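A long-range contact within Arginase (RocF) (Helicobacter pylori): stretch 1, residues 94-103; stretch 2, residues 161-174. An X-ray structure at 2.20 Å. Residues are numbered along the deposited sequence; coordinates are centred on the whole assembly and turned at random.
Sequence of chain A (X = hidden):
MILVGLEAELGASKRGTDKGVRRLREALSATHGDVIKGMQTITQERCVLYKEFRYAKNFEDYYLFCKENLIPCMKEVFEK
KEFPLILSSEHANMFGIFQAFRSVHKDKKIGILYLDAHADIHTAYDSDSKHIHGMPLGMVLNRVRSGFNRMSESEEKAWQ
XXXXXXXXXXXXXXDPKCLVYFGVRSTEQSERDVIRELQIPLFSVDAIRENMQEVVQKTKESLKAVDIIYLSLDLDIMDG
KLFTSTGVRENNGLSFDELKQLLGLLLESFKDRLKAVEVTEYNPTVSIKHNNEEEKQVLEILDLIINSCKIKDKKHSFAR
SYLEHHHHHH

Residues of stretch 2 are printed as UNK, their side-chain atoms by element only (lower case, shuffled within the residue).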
ATOM      1  N   MET A  94       1.181   4.989   3.142  1.00 18.88           N
ATOM      2  CA  MET A  94       1.640   4.723   1.787  1.00 20.65           C
ATOM      3  C   MET A  94       2.233   5.983   1.153  1.00 20.30           C
ATOM      4  O   MET A  94       3.145   5.900   0.338  1.00 18.71           O
ATOM      5  CB  MET A  94       0.477   4.187   0.940  1.00 21.74           C
ATOM      6  CG  MET A  94       0.820   3.845  -0.500  1.00 24.81           C
ATOM      7  SD  MET A  94       0.537   5.220  -1.654  1.00 30.05           S
ATOM      8  CE  MET A  94       1.072   4.468  -3.216  1.00 25.10           C
ATOM      9  N   PHE A  95       1.728   7.150   1.536  1.00 21.50           N
ATOM     10  CA  PHE A  95       2.246   8.391   0.970  1.00 23.11           C
ATOM     11  C   PHE A  95       3.735   8.566   1.246  1.00 22.94           C
ATOM     12  O   PHE A  95       4.544   8.635   0.317  1.00 22.47           O
ATOM     13  CB  PHE A  95       1.494   9.607   1.522  1.00 24.15           C
ATOM     14  CG  PHE A  95       2.062  10.917   1.059  1.00 24.39           C
ATOM     15  CD1 PHE A  95       2.047  11.255  -0.291  1.00 25.97           C
ATOM     16  CD2 PHE A  95       2.662  11.790   1.960  1.00 26.83           C
ATOM     17  CE1 PHE A  95       2.625  12.441  -0.739  1.00 25.49           C
ATOM     18  CE2 PHE A  95       3.246  12.984   1.520  1.00 26.33           C
ATOM     19  CZ  PHE A  95       3.227  13.305   0.168  1.00 25.71           C
ATOM     20  N   GLY A  96       4.091   8.646   2.526  1.00 18.83           N
ATOM     21  CA  GLY A  96       5.485   8.815   2.895  1.00 18.82           C
ATOM     22  C   GLY A  96       6.371   7.715   2.335  1.00 17.89           C
ATOM     23  O   GLY A  96       7.477   7.976   1.864  1.00 18.34           O
ATOM     24  N   ILE A  97       5.887   6.480   2.377  1.00 19.14           N
ATOM     25  CA  ILE A  97       6.654   5.346   1.866  1.00 19.77           C
ATOM     26  C   ILE A  97       6.904   5.462   0.354  1.00 20.40           C
ATOM     27  O   ILE A  97       8.025   5.254  -0.125  1.00 18.35           O
ATOM     28  CB  ILE A  97       5.912   4.008   2.141  1.00 17.29           C
ATOM     29  CG1 ILE A  97       5.864   3.737   3.647  1.00 16.62           C
ATOM     30  CG2 ILE A  97       6.609   2.861   1.427  1.00 16.49           C
ATOM     31  CD1 ILE A  97       4.965   2.578   4.028  1.00 17.57           C
ATOM     32  N   PHE A  98       5.851   5.794  -0.388  1.00 19.84           N
ATOM     33  CA  PHE A  98       5.945   5.905  -1.838  1.00 21.70           C
ATOM     34  C   PHE A  98       6.794   7.097  -2.284  1.00 22.04           C
ATOM     35  O   PHE A  98       7.502   7.012  -3.292  1.00 20.54           O
ATOM     36  CB  PHE A  98       4.542   5.989  -2.453  1.00 21.88           C
ATOM     37  CG  PHE A  98       4.525   5.815  -3.942  1.00 24.73           C
ATOM     38  CD1 PHE A  98       4.912   4.610  -4.516  1.00 24.44           C
ATOM     39  CD2 PHE A  98       4.139   6.865  -4.776  1.00 24.08           C
ATOM     40  CE1 PHE A  98       4.917   4.454  -5.905  1.00 26.18           C
ATOM     41  CE2 PHE A  98       4.141   6.719  -6.159  1.00 24.29           C
ATOM     42  CZ  PHE A  98       4.532   5.514  -6.727  1.00 23.09           C
ATOM     43  N   GLN A  99       6.725   8.204  -1.546  1.00 21.69           N
ATOM     44  CA  GLN A  99       7.525   9.373  -1.888  1.00 22.23           C
ATOM     45  C   GLN A  99       8.998   8.987  -1.775  1.00 22.88           C
ATOM     46  O   GLN A  99       9.825   9.405  -2.592  1.00 21.46           O
ATOM     47  CB  GLN A  99       7.225  10.550  -0.954  1.00 23.53           C
ATOM     48  CG  GLN A  99       5.848  11.181  -1.145  1.00 26.90           C
ATOM     49  CD  GLN A  99       5.582  11.605  -2.585  1.00 28.48           C
ATOM     50  OE1 GLN A  99       5.104  10.820  -3.399  1.00 28.52           O
ATOM     51  NE2 GLN A  99       5.903  12.852  -2.901  1.00 30.85           N
ATOM     52  N   ALA A 100       9.325   8.185  -0.765  1.00 20.41           N
ATOM     53  CA  ALA A 100      10.702   7.739  -0.578  1.00 20.96           C
ATOM     54  C   ALA A 100      11.087   6.858  -1.767  1.00 22.58           C
ATOM     55  O   ALA A 100      12.201   6.938  -2.286  1.00 22.22           O
ATOM     56  CB  ALA A 100      10.826   6.956   0.713  1.00 22.97           C
ATOM     57  N   PHE A 101      10.142   6.023  -2.193  1.00 20.42           N
ATOM     58  CA  PHE A 101      10.335   5.118  -3.320  1.00 22.02           C
ATOM     59  C   PHE A 101      10.616   5.924  -4.599  1.00 23.48           C
ATOM     60  O   PHE A 101      11.533   5.602  -5.359  1.00 22.20           O
ATOM     61  CB  PHE A 101       9.074   4.275  -3.505  1.00 23.83           C
ATOM     62  CG  PHE A 101       9.217   3.167  -4.499  1.00 24.10           C
ATOM     63  CD1 PHE A 101       9.950   2.023  -4.184  1.00 25.81           C
ATOM     64  CD2 PHE A 101       8.590   3.243  -5.739  1.00 23.77           C
ATOM     65  CE1 PHE A 101      10.053   0.967  -5.086  1.00 23.92           C
ATOM     66  CE2 PHE A 101       8.686   2.190  -6.652  1.00 25.04           C
ATOM     67  CZ  PHE A 101       9.420   1.048  -6.321  1.00 25.66           C
ATOM     68  N   ARG A 102       9.806   6.956  -4.831  1.00 27.62           N
ATOM     69  CA  ARG A 102       9.961   7.826  -5.995  1.00 29.59           C
ATOM     70  C   ARG A 102      11.296   8.565  -5.905  1.00 30.97           C
ATOM     71  O   ARG A 102      11.986   8.737  -6.904  1.00 32.18           O
ATOM     72  CB  ARG A 102       8.837   8.863  -6.046  1.00 26.66           C
ATOM     73  CG  ARG A 102       7.439   8.288  -6.134  1.00 28.28           C
ATOM     74  CD  ARG A 102       6.393   9.386  -5.967  1.00 30.02           C
ATOM     75  NE  ARG A 102       6.387  10.321  -7.091  1.00 31.13           N
ATOM     76  CZ  ARG A 102       5.606  11.396  -7.163  1.00 31.05           C
ATOM     77  NH1 ARG A 102       4.769  11.678  -6.170  1.00 30.04           N
ATOM     78  NH2 ARG A 102       5.652  12.182  -8.232  1.00 28.22           N
ATOM     79  N   SER A 103      11.646   9.001  -4.701  1.00 30.14           N
ATOM     80  CA  SER A 103      12.887   9.727  -4.478  1.00 32.48           C
ATOM     81  C   SER A 103      14.109   8.893  -4.842  1.00 32.99           C
ATOM     82  O   SER A 103      15.033   9.394  -5.476  1.00 34.91           O
ATOM     83  CB  SER A 103      12.980  10.179  -3.018  1.00 34.48           C
ATOM     84  OG  SER A 103      14.084  11.045  -2.835  1.00 37.81           O
ATOM     85  N   UNK A 161       3.670  21.902  -0.851  1.00 46.15           N
ATOM     86  CA  UNK A 161       4.912  21.648  -0.135  1.00 46.10           C
ATOM     87  C   UNK A 161       4.944  20.176   0.285  1.00 44.41           C
ATOM     88  O   UNK A 161       5.935  19.476   0.076  1.00 43.83           O
ATOM     89  c   UNK A 161       6.297  22.469   1.879  1.00 62.99           C
ATOM     90  c   UNK A 161       6.110  22.826   3.359  1.00 65.96           C
ATOM     91  n   UNK A 161       5.353  24.519   5.024  1.00 67.73           N
ATOM     92  c   UNK A 161       4.986  22.545   1.107  1.00 58.60           C
ATOM     93  c   UNK A 161       5.598  24.242   3.576  1.00 67.98           C
ATOM     94  N   UNK A 162       3.841  19.720   0.869  1.00 38.42           N
ATOM     95  CA  UNK A 162       3.703  18.351   1.344  1.00 36.98           C
ATOM     96  C   UNK A 162       3.725  17.297   0.230  1.00 35.71           C
ATOM     97  O   UNK A 162       4.539  16.370   0.266  1.00 34.11           O
ATOM     98  c   UNK A 162       2.413  18.234   2.159  1.00 39.45           C
ATOM     99  c   UNK A 162       0.695  16.971   3.443  1.00 38.28           C
ATOM    100  c   UNK A 162       2.008  16.855   2.679  1.00 39.45           C
ATOM    101  c   UNK A 162       3.101  16.299   3.573  1.00 39.50           C
ATOM    102  N   UNK A 163       2.832  17.439  -0.749  1.00 32.65           N
ATOM    103  CA  UNK A 163       2.745  16.504  -1.878  1.00 31.70           C
ATOM    104  C   UNK A 163       4.072  16.433  -2.601  1.00 30.70           C
ATOM    105  O   UNK A 163       4.347  15.501  -3.355  1.00 29.05           O
ATOM    106  c   UNK A 163       1.687  16.962  -2.879  1.00 36.56           C
ATOM    107  s   UNK A 163       0.026  16.983  -2.225  1.00 38.53           S
ATOM    108  N   UNK A 164       4.880  17.397  -2.455  1.00 35.61           N
ATOM    109  CA  UNK A 164       6.158  17.377  -2.950  1.00 37.16           C
ATOM    110  C   UNK A 164       7.310  16.827  -2.178  1.00 36.08           C
ATOM    111  O   UNK A 164       8.309  16.829  -2.641  1.00 34.53           O
ATOM    112  o   UNK A 164       6.612  18.917  -4.487  1.00 71.10           O
ATOM    113  c   UNK A 164       6.528  18.765  -3.195  1.00 62.92           C
ATOM    114  N   UNK A 165       7.100  16.422  -0.996  1.00 28.45           N
ATOM    115  CA  UNK A 165       8.143  15.892  -0.237  1.00 31.66           C
ATOM    116  C   UNK A 165       8.738  14.717  -0.792  1.00 32.71           C
ATOM    117  O   UNK A 165       8.206  13.973  -1.400  1.00 30.97           O
ATOM    118  c   UNK A 165       7.571  15.352   1.019  1.00 45.56           C
ATOM    119  c   UNK A 165       7.206  16.221   2.054  1.00 47.32           C
ATOM    120  c   UNK A 165       8.402  16.681   2.447  1.00 48.83           C
ATOM    121  c   UNK A 165       6.662  15.660   3.010  1.00 47.37           C
ATOM    122  N   UNK A 166       9.974  14.845  -0.730  1.00 41.65           N
ATOM    123  CA  UNK A 166      11.002  13.993  -1.204  1.00 45.84           C
ATOM    124  C   UNK A 166      11.314  14.027  -2.649  1.00 48.20           C
ATOM    125  O   UNK A 166      12.095  13.388  -3.059  1.00 47.82           O
ATOM    126  N   UNK A 167      10.669  14.837  -3.401  1.00 59.41           N
ATOM    127  CA  UNK A 167      10.987  15.169  -4.747  1.00 63.28           C
ATOM    128  C   UNK A 167      11.730  16.501  -5.098  1.00 66.70           C
ATOM    129  O   UNK A 167      11.943  16.800  -6.180  1.00 66.31           O
ATOM    130  c   UNK A 167       7.424  14.557  -6.551  1.00 42.99           C
ATOM    131  c   UNK A 167       8.566  14.255  -5.564  1.00 43.93           C
ATOM    132  c   UNK A 167       9.710  15.196  -5.537  1.00 43.64           C
ATOM    133  c   UNK A 167       9.098  13.155  -5.835  1.00 42.63           C
ATOM    134  N   UNK A 168      12.185  17.334  -4.254  1.00111.74           N
ATOM    135  CA  UNK A 168      12.826  18.496  -4.903  1.00111.74           C
ATOM    136  C   UNK A 168      14.296  18.499  -5.349  1.00111.74           C
ATOM    137  O   UNK A 168      14.844  19.510  -5.571  1.00111.74           O
ATOM    138  c   UNK A 168      10.434  21.622  -4.884  1.00139.89           C
ATOM    139  c   UNK A 168      11.232  20.510  -5.560  1.00139.89           C
ATOM    140  c   UNK A 168      12.362  19.932  -4.613  1.00139.89           C
ATOM    141  o   UNK A 168      10.076  21.402  -3.711  1.00139.89           O
ATOM    142  o   UNK A 168      10.199  22.716  -5.480  1.00139.89           O
ATOM    143  N   UNK A 169      14.910  17.379  -5.353  1.00104.28           N
ATOM    144  CA  UNK A 169      15.921  17.168  -6.201  1.00104.28           C
ATOM    145  C   UNK A 169      15.200  16.511  -7.358  1.00104.28           C
ATOM    146  O   UNK A 169      15.813  15.851  -8.195  1.00104.28           O
ATOM    147  c   UNK A 169      17.680  16.962  -4.604  1.00 91.46           C
ATOM    148  c   UNK A 169      17.009  16.331  -5.689  1.00 91.46           C
ATOM    149  c   UNK A 169      18.961  17.702  -5.050  1.00 91.46           C
ATOM    150  c   UNK A 169      19.592  18.430  -3.936  1.00 91.46           C
ATOM    151  n   UNK A 169      19.514  17.999  -2.435  1.00 91.46           N
ATOM    152  N   UNK A 170      13.887  16.549  -7.379  1.00 85.80           N
ATOM    153  CA  UNK A 170      13.254  15.900  -8.499  1.00 85.80           C
ATOM    154  C   UNK A 170      12.795  14.418  -8.556  1.00 85.80           C
ATOM    155  O   UNK A 170      13.225  13.585  -7.828  1.00 85.80           O
ATOM    156  N   UNK A 171      11.834  14.183  -9.470  1.00 81.59           N
ATOM    157  CA  UNK A 171      11.280  12.920  -9.809  1.00 78.54           C
ATOM    158  C   UNK A 171      10.284  13.322 -10.751  1.00 76.00           C
ATOM    159  O   UNK A 171       9.949  14.345 -10.853  1.00 75.24           O
ATOM    160  N   UNK A 172       9.829  12.395 -11.445  1.00 59.07           N
ATOM    161  CA  UNK A 172       8.798  12.495 -12.371  1.00 55.77           C
ATOM    162  C   UNK A 172       7.516  12.527 -11.723  1.00 53.12           C
ATOM    163  O   UNK A 172       7.292  12.079 -10.767  1.00 53.27           O
ATOM    164  c   UNK A 172      10.151  11.072 -13.992  1.00 52.10           C
ATOM    165  c   UNK A 172      10.139  11.980 -14.984  1.00 51.74           C
ATOM    166  c   UNK A 172       8.871  11.274 -13.211  1.00 51.34           C
ATOM    167  c   UNK A 172      10.524   9.763 -14.471  1.00 51.32           C
ATOM    168  N   UNK A 173       6.625  13.054 -12.361  1.00 42.72           N
ATOM    169  CA  UNK A 173       5.269  13.048 -11.845  1.00 39.26           C
ATOM    170  C   UNK A 173       4.701  11.685 -12.207  1.00 33.23           C
ATOM    171  O   UNK A 173       5.116  11.077 -13.192  1.00 31.60           O
ATOM    172  o   UNK A 173       3.105  16.216 -13.546  1.00 94.66           O
ATOM    173  c   UNK A 173       4.068  16.594 -12.847  1.00 93.28           C
ATOM    174  c   UNK A 173       4.432  14.145 -12.491  1.00 82.42           C
ATOM    175  c   UNK A 173       4.924  15.540 -12.191  1.00 89.73           C
ATOM    176  o   UNK A 173       4.359  17.796 -12.666  1.00 95.30           O
ATOM    177  N   UNK A 174       3.767  11.196 -11.404  1.00 31.12           N
ATOM    178  CA  UNK A 174       3.162   9.906 -11.664  1.00 25.87           C
ATOM    179  C   UNK A 174       2.120  10.051 -12.775  1.00 24.36           C
ATOM    180  O   UNK A 174       1.315  10.977 -12.760  1.00 22.13           O
ATOM    181  c   UNK A 174       4.619   8.078  -9.687  1.00 16.32           C
ATOM    182  c   UNK A 174       1.752   8.063 -10.678  1.00 18.23           C
ATOM    183  c   UNK A 174       2.497   9.349 -10.377  1.00 22.25           C
ATOM    184  c   UNK A 174       3.563   9.104  -9.304  1.00 20.82           C
TER
HETATM  185  O   HOH W   1       8.049   9.235  -9.577  1.00 27.86           O
HETATM  186  O   HOH W   2       3.243  13.890  -5.358  1.00 38.72           O

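Position 161 carries four carbons in a row ending in nitrogen, a chain kinked at chi3 (-61°); its CB, the nearest side-chain atom, is 9.5 Å from F95 CZ; it is K161. Position 162 has four carbons forked at the second, the leucine pattern: L162. Its CD1 lies 3.9 Å from F95 CE2, and its carbonyl O sits 3.3 Å from F95 CZ, at the ring edge and near the ring plane. At 163 one carbon precedes a sulfur, which identifies C163. CA-to-CB points away from the helix, so the contact is made by the backbone, with CA 3.8 Å from F95 CZ.

Position 164 bears one carbon and one oxygen; CA-to-CB points away from stretch 1, and the side chain makes no contact: S164. Position 165 again shows four carbons forked at the second, hence L165; its carbonyl O accepts a hydrogen bond from Q99 NE2 at 3.0 Å (N-H...O 139°). The O of C163 is almost as near to Q99 NE2, 3.1 Å, but the angle is too poor for a bond.

No side-chain atoms exist at 166, and phi is +78°, which favours glycine: G166. An ideal CB would point toward the helix, 3.7 Å from Q99 O. The O of G166 accepts a hydrogen bond from S103 OG at 3.1 Å. Position 167 has four carbons forked at the second; L167 places CD1 3.4 Å from R102 NH2, over one face of the guanidinium.

Position 168, three carbons with two oxygens on the third, is E168; 169, four carbons ending in nitrogen, is K169. Both are poorly ordered and make no contact. Positions 170 and 171 lack side-chain atoms: G170 and G171.

Position 172 has four carbons forked at the second, L172; its O accepts from R102 NH2 at 3.0 Å (161°). Position 173, three carbons with two oxygens on the third, is E173, its CA 3.7 Å from R102 NH2. At 174 four carbons fork at the first, one arm two carbons long: I174. Its CG1 is 3.7 Å from R102 CZ, and its CD1 3.8 Å from F98 CE2 at the ring edge.

R102 anchors the contact, burying 104 Å² of its surface. L167 and I174 cover opposite guanidinium faces, leaving the edge free to bond L172 O. R102 NH1 also donates to Q99 OE1 (2.9 Å), joining two of the three polar side chains that donate to loop carbonyls; S103 OG is the third. Water 1 reinforces this grip, accepting from R102 NE and donating to L172 O, each at 3.2 Å.

Stretch 2 (161-174) KLCSLGLEKGGLEI
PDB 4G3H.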